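Local coordinates for suppressor protein MPT5 (Saccharomyces cerevisiae, PDB 5BZ1) that binds sequence elements in the 3'-UTRs of target mRNAs through its PUF domain, regulating them post-transcriptionally and repressing HO, at residues A[112-122]-A[148-159]. Numbering follows the deposited sequence.
Sequences EVQIDLIIKGF and CIFKFSPSKFGF
The ring of F152 takes I115 over one face, with the CG2 methyl 3.8 Å from the ring centroid in a CH-pi contact, while I118 sets its CG2 methyl at the ring edge, near the plane. I119 CD1 arrives obliquely, 3.7 Å from F152 CD2, and the same methyl also reaches F159 CE2. The F159 ring has F122 CB centred over one face, 3.5 Å from its centroid. The two phenyl planes lie 11° apart, but slid so far that the rings barely overlap. F159 gets there with its CG between the backbone N and the carbonyl carbon (chi1 76°), which turns the ring back toward F122. C148 SG meets the F122 ring obliquely, a sulfur-aromatic contact.

Beside this apolar layer, K156 lays its CB against I119 CG1, bends at chi2 (-68°) and runs out to two carboxylates. Its NZ makes hydrogen-bonded salt bridges to D116 OD1 (2.6 Å, on the syn lone pair) and E112 OE2 (2.8 Å, from above the carboxylate plane), one network in which two acids a helical turn apart share one ammonium. Cut back to an alanine here, the side chain would probably leave both carboxylates without their shared positive charge and I115 CG2 without the packing of CE.

I106 of helix 98-107 backs F152, I118 and C148; the contact's nearest atom is about 9 Å from the bound RNA. Helix 112-121 of Pumilio repeat 3 thus packs on repeat 4, against the end of helix 141-151, the linker with its 3-10 turn and the start of helix 158-165: the repeat-to-repeat stacking of the all-helical PUF solenoid.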
loop_
_atom_site.group_PDB
_atom_site.type_symbol
_atom_site.label_atom_id
_atom_site.label_comp_id
_atom_site.label_asym_id
_atom_site.label_seq_id
_atom_site.Cartn_x
_atom_site.Cartn_y
_atom_site.Cartn_z
ATOM N N GLU A 112 -23.991 -6.731 9.082
ATOM C CA GLU A 112 -23.509 -7.427 7.894
ATOM C C GLU A 112 -24.373 -7.141 6.665
ATOM O O GLU A 112 -23.859 -7.033 5.546
ATOM C CB GLU A 112 -23.487 -8.933 8.168
ATOM C CG GLU A 112 -22.815 -9.773 7.092
ATOM C CD GLU A 112 -21.373 -10.092 7.425
ATOM O OE1 GLU A 112 -20.842 -9.481 8.376
ATOM O OE2 GLU A 112 -20.775 -10.952 6.746
ATOM N N VAL A 113 -25.682 -7.037 6.878
ATOM C CA VAL A 113 -26.620 -6.744 5.800
ATOM C C VAL A 113 -26.227 -5.465 5.062
ATOM O O VAL A 113 -26.175 -5.439 3.832
ATOM C CB VAL A 113 -28.062 -6.625 6.330
ATOM C CG1 VAL A 113 -29.003 -6.139 5.234
ATOM C CG2 VAL A 113 -28.531 -7.963 6.887
ATOM N N GLN A 114 -25.935 -4.414 5.823
ATOM C CA GLN A 114 -25.526 -3.137 5.249
ATOM C C GLN A 114 -24.196 -3.243 4.508
ATOM O O GLN A 114 -24.031 -2.664 3.436
ATOM C CB GLN A 114 -25.436 -2.071 6.343
ATOM C CG GLN A 114 -26.793 -1.638 6.907
ATOM C CD GLN A 114 -26.659 -0.793 8.160
ATOM O OE1 GLN A 114 -25.569 -0.319 8.485
ATOM N NE2 GLN A 114 -27.769 -0.605 8.876
ATOM N N ILE A 115 -23.251 -3.976 5.089
ATOM C CA ILE A 115 -21.943 -4.159 4.471
ATOM C C ILE A 115 -22.074 -4.885 3.131
ATOM O O ILE A 115 -21.476 -4.473 2.136
ATOM C CB ILE A 115 -20.970 -4.912 5.409
ATOM C CG1 ILE A 115 -20.644 -4.050 6.628
ATOM C CG2 ILE A 115 -19.685 -5.286 4.683
ATOM C CD1 ILE A 115 -19.827 -4.759 7.696
ATOM N N ASP A 116 -22.870 -5.951 3.103
ATOM C CA ASP A 116 -23.069 -6.724 1.880
ATOM C C ASP A 116 -23.771 -5.931 0.768
ATOM O O ASP A 116 -23.483 -6.127 -0.410
ATOM C CB ASP A 116 -23.813 -8.028 2.182
ATOM C CG ASP A 116 -22.940 -9.039 2.901
ATOM O OD1 ASP A 116 -21.702 -8.871 2.887
ATOM O OD2 ASP A 116 -23.490 -10.004 3.471
ATOM N N LEU A 117 -24.687 -5.040 1.143
ATOM C CA LEU A 117 -25.326 -4.152 0.171
ATOM C C LEU A 117 -24.298 -3.235 -0.491
ATOM O O LEU A 117 -24.274 -3.091 -1.713
ATOM C CB LEU A 117 -26.424 -3.318 0.831
ATOM C CG LEU A 117 -27.747 -4.037 1.085
ATOM C CD1 LEU A 117 -28.683 -3.161 1.903
ATOM C CD2 LEU A 117 -28.403 -4.429 -0.231
ATOM N N ILE A 118 -23.448 -2.621 0.326
ATOM C CA ILE A 118 -22.365 -1.774 -0.166
ATOM C C ILE A 118 -21.432 -2.561 -1.094
ATOM O O ILE A 118 -21.099 -2.106 -2.190
ATOM C CB ILE A 118 -21.556 -1.180 1.006
ATOM C CG1 ILE A 118 -22.381 -0.121 1.741
ATOM C CG2 ILE A 118 -20.249 -0.578 0.518
ATOM C CD1 ILE A 118 -21.792 0.300 3.080
ATOM N N ILE A 119 -21.019 -3.743 -0.644
ATOM C CA ILE A 119 -20.157 -4.622 -1.432
ATOM C C ILE A 119 -20.831 -5.032 -2.749
ATOM O O ILE A 119 -20.174 -5.162 -3.785
ATOM C CB ILE A 119 -19.744 -5.863 -0.608
ATOM C CG1 ILE A 119 -18.826 -5.445 0.540
ATOM C CG2 ILE A 119 -19.047 -6.903 -1.475
ATOM C CD1 ILE A 119 -17.611 -4.644 0.076
ATOM N N LYS A 120 -22.147 -5.217 -2.710
ATOM C CA LYS A 120 -22.902 -5.546 -3.914
ATOM C C LYS A 120 -22.833 -4.401 -4.929
ATOM O O LYS A 120 -22.748 -4.630 -6.140
ATOM C CB LYS A 120 -24.357 -5.862 -3.567
ATOM C CG LYS A 120 -25.217 -6.261 -4.761
ATOM C CD LYS A 120 -26.646 -6.546 -4.324
ATOM C CE LYS A 120 -27.554 -6.799 -5.514
ATOM N NZ LYS A 120 -28.950 -7.075 -5.085
ATOM N N GLY A 121 -22.849 -3.168 -4.431
ATOM C CA GLY A 121 -22.779 -2.005 -5.299
ATOM C C GLY A 121 -21.445 -1.898 -6.013
ATOM O O GLY A 121 -21.369 -1.389 -7.135
ATOM N N PHE A 122 -20.391 -2.378 -5.359
ATOM C CA PHE A 122 -19.052 -2.347 -5.933
ATOM C C PHE A 122 -18.774 -3.570 -6.811
ATOM O O PHE A 122 -17.711 -3.667 -7.433
ATOM C CB PHE A 122 -17.992 -2.256 -4.829
ATOM C CG PHE A 122 -17.834 -0.880 -4.241
ATOM C CD1 PHE A 122 -17.282 0.152 -4.991
ATOM C CD2 PHE A 122 -18.218 -0.619 -2.931
ATOM C CE1 PHE A 122 -17.130 1.425 -4.451
ATOM C CE2 PHE A 122 -18.073 0.651 -2.384
ATOM C CZ PHE A 122 -17.526 1.672 -3.146
ATOM N N CYS A 148 -13.078 1.084 2.931
ATOM C CA CYS A 148 -13.530 -0.306 2.832
ATOM C C CYS A 148 -12.466 -1.260 3.368
ATOM O O CYS A 148 -12.764 -2.201 4.105
ATOM C CB CYS A 148 -13.826 -0.678 1.378
ATOM S SG CYS A 148 -15.250 0.146 0.642
ATOM N N ILE A 149 -11.220 -0.996 2.990
ATOM C CA ILE A 149 -10.095 -1.848 3.340
ATOM C C ILE A 149 -9.890 -1.936 4.854
ATOM O O ILE A 149 -9.563 -3.001 5.381
ATOM C CB ILE A 149 -8.807 -1.364 2.632
ATOM C CG1 ILE A 149 -8.851 -1.727 1.146
ATOM C CG2 ILE A 149 -7.567 -1.958 3.270
ATOM C CD1 ILE A 149 -7.702 -1.145 0.330
ATOM N N PHE A 150 -10.102 -0.827 5.555
ATOM C CA PHE A 150 -9.890 -0.800 7.000
ATOM C C PHE A 150 -11.132 -1.126 7.827
ATOM O O PHE A 150 -11.019 -1.520 8.988
ATOM C CB PHE A 150 -9.303 0.544 7.433
ATOM C CG PHE A 150 -7.868 0.733 7.029
ATOM C CD1 PHE A 150 -6.856 0.017 7.658
ATOM C CD2 PHE A 150 -7.526 1.625 6.020
ATOM C CE1 PHE A 150 -5.531 0.185 7.288
ATOM C CE2 PHE A 150 -6.206 1.799 5.646
ATOM C CZ PHE A 150 -5.206 1.079 6.280
ATOM N N LYS A 151 -12.310 -0.965 7.231
ATOM C CA LYS A 151 -13.566 -1.187 7.951
ATOM C C LYS A 151 -14.129 -2.601 7.746
ATOM O O LYS A 151 -14.676 -3.198 8.674
ATOM C CB LYS A 151 -14.608 -0.142 7.528
ATOM C CG LYS A 151 -15.942 -0.231 8.261
ATOM C CD LYS A 151 -15.806 0.159 9.735
ATOM C CE LYS A 151 -17.168 0.178 10.426
ATOM N NZ LYS A 151 -17.064 0.576 11.856
ATOM N N PHE A 152 -13.988 -3.134 6.534
ATOM C CA PHE A 152 -14.606 -4.412 6.185
ATOM C C PHE A 152 -13.662 -5.596 6.374
ATOM O O PHE A 152 -12.438 -5.437 6.375
ATOM C CB PHE A 152 -15.094 -4.395 4.734
ATOM C CG PHE A 152 -16.180 -3.386 4.460
ATOM C CD1 PHE A 152 -16.938 -2.846 5.496
ATOM C CD2 PHE A 152 -16.450 -2.987 3.157
ATOM C CE1 PHE A 152 -17.941 -1.915 5.235
ATOM C CE2 PHE A 152 -17.451 -2.062 2.888
ATOM C CZ PHE A 152 -18.197 -1.524 3.927
ATOM N N SER A 153 -14.241 -6.784 6.529
ATOM C CA SER A 153 -13.463 -8.020 6.562
ATOM C C SER A 153 -12.852 -8.292 5.192
ATOM O O SER A 153 -13.484 -8.025 4.165
ATOM C CB SER A 153 -14.351 -9.200 6.952
ATOM O OG SER A 153 -13.633 -10.418 6.879
ATOM N N PRO A 154 -11.619 -8.824 5.168
ATOM C CA PRO A 154 -10.951 -9.202 3.916
ATOM C C PRO A 154 -11.771 -10.180 3.073
ATOM O O PRO A 154 -11.566 -10.247 1.862
ATOM C CB PRO A 154 -9.657 -9.865 4.402
ATOM C CG PRO A 154 -9.358 -9.158 5.690
ATOM C CD PRO A 154 -10.715 -8.934 6.328
ATOM N N SER A 155 -12.694 -10.910 3.695
ATOM C CA SER A 155 -13.600 -11.786 2.955
ATOM C C SER A 155 -14.504 -11.002 1.989
ATOM O O SER A 155 -15.188 -11.597 1.153
ATOM C CB SER A 155 -14.464 -12.603 3.916
ATOM O OG SER A 155 -15.453 -11.793 4.521
ATOM N N LYS A 156 -14.503 -9.674 2.106
ATOM C CA LYS A 156 -15.309 -8.813 1.243
ATOM C C LYS A 156 -14.472 -8.160 0.140
ATOM O O LYS A 156 -15.017 -7.496 -0.744
ATOM C CB LYS A 156 -15.983 -7.706 2.064
ATOM C CG LYS A 156 -16.662 -8.162 3.349
ATOM C CD LYS A 156 -17.883 -9.029 3.080
ATOM C CE LYS A 156 -18.662 -9.271 4.369
ATOM N NZ LYS A 156 -19.811 -10.204 4.173
ATOM N N PHE A 157 -13.155 -8.354 0.192
ATOM C CA PHE A 157 -12.230 -7.641 -0.699
ATOM C C PHE A 157 -12.273 -8.110 -2.160
ATOM O O PHE A 157 -11.474 -7.651 -2.983
ATOM C CB PHE A 157 -10.784 -7.750 -0.191
ATOM C CG PHE A 157 -10.509 -6.987 1.084
ATOM C CD1 PHE A 157 -11.475 -6.164 1.651
ATOM C CD2 PHE A 157 -9.270 -7.090 1.708
ATOM C CE1 PHE A 157 -11.213 -5.463 2.823
ATOM C CE2 PHE A 157 -9.002 -6.394 2.879
ATOM C CZ PHE A 157 -9.975 -5.580 3.436
ATOM N N GLY A 158 -13.196 -9.017 -2.474
ATOM C CA GLY A 158 -13.287 -9.622 -3.795
ATOM C C GLY A 158 -13.219 -8.681 -4.988
ATOM O O GLY A 158 -12.446 -8.916 -5.917
ATOM N N PHE A 159 -14.014 -7.614 -4.965
ATOM C CA PHE A 159 -14.067 -6.687 -6.095
ATOM C C PHE A 159 -12.764 -5.915 -6.293
ATOM O O PHE A 159 -12.437 -5.505 -7.411
ATOM C CB PHE A 159 -15.250 -5.724 -5.957
ATOM C CG PHE A 159 -15.036 -4.622 -4.953
ATOM C CD1 PHE A 159 -14.602 -3.368 -5.366
ATOM C CD2 PHE A 159 -15.301 -4.827 -3.606
ATOM C CE1 PHE A 159 -14.422 -2.341 -4.453
ATOM C CE2 PHE A 159 -15.124 -3.803 -2.683
ATOM C CZ PHE A 159 -14.684 -2.560 -3.110
#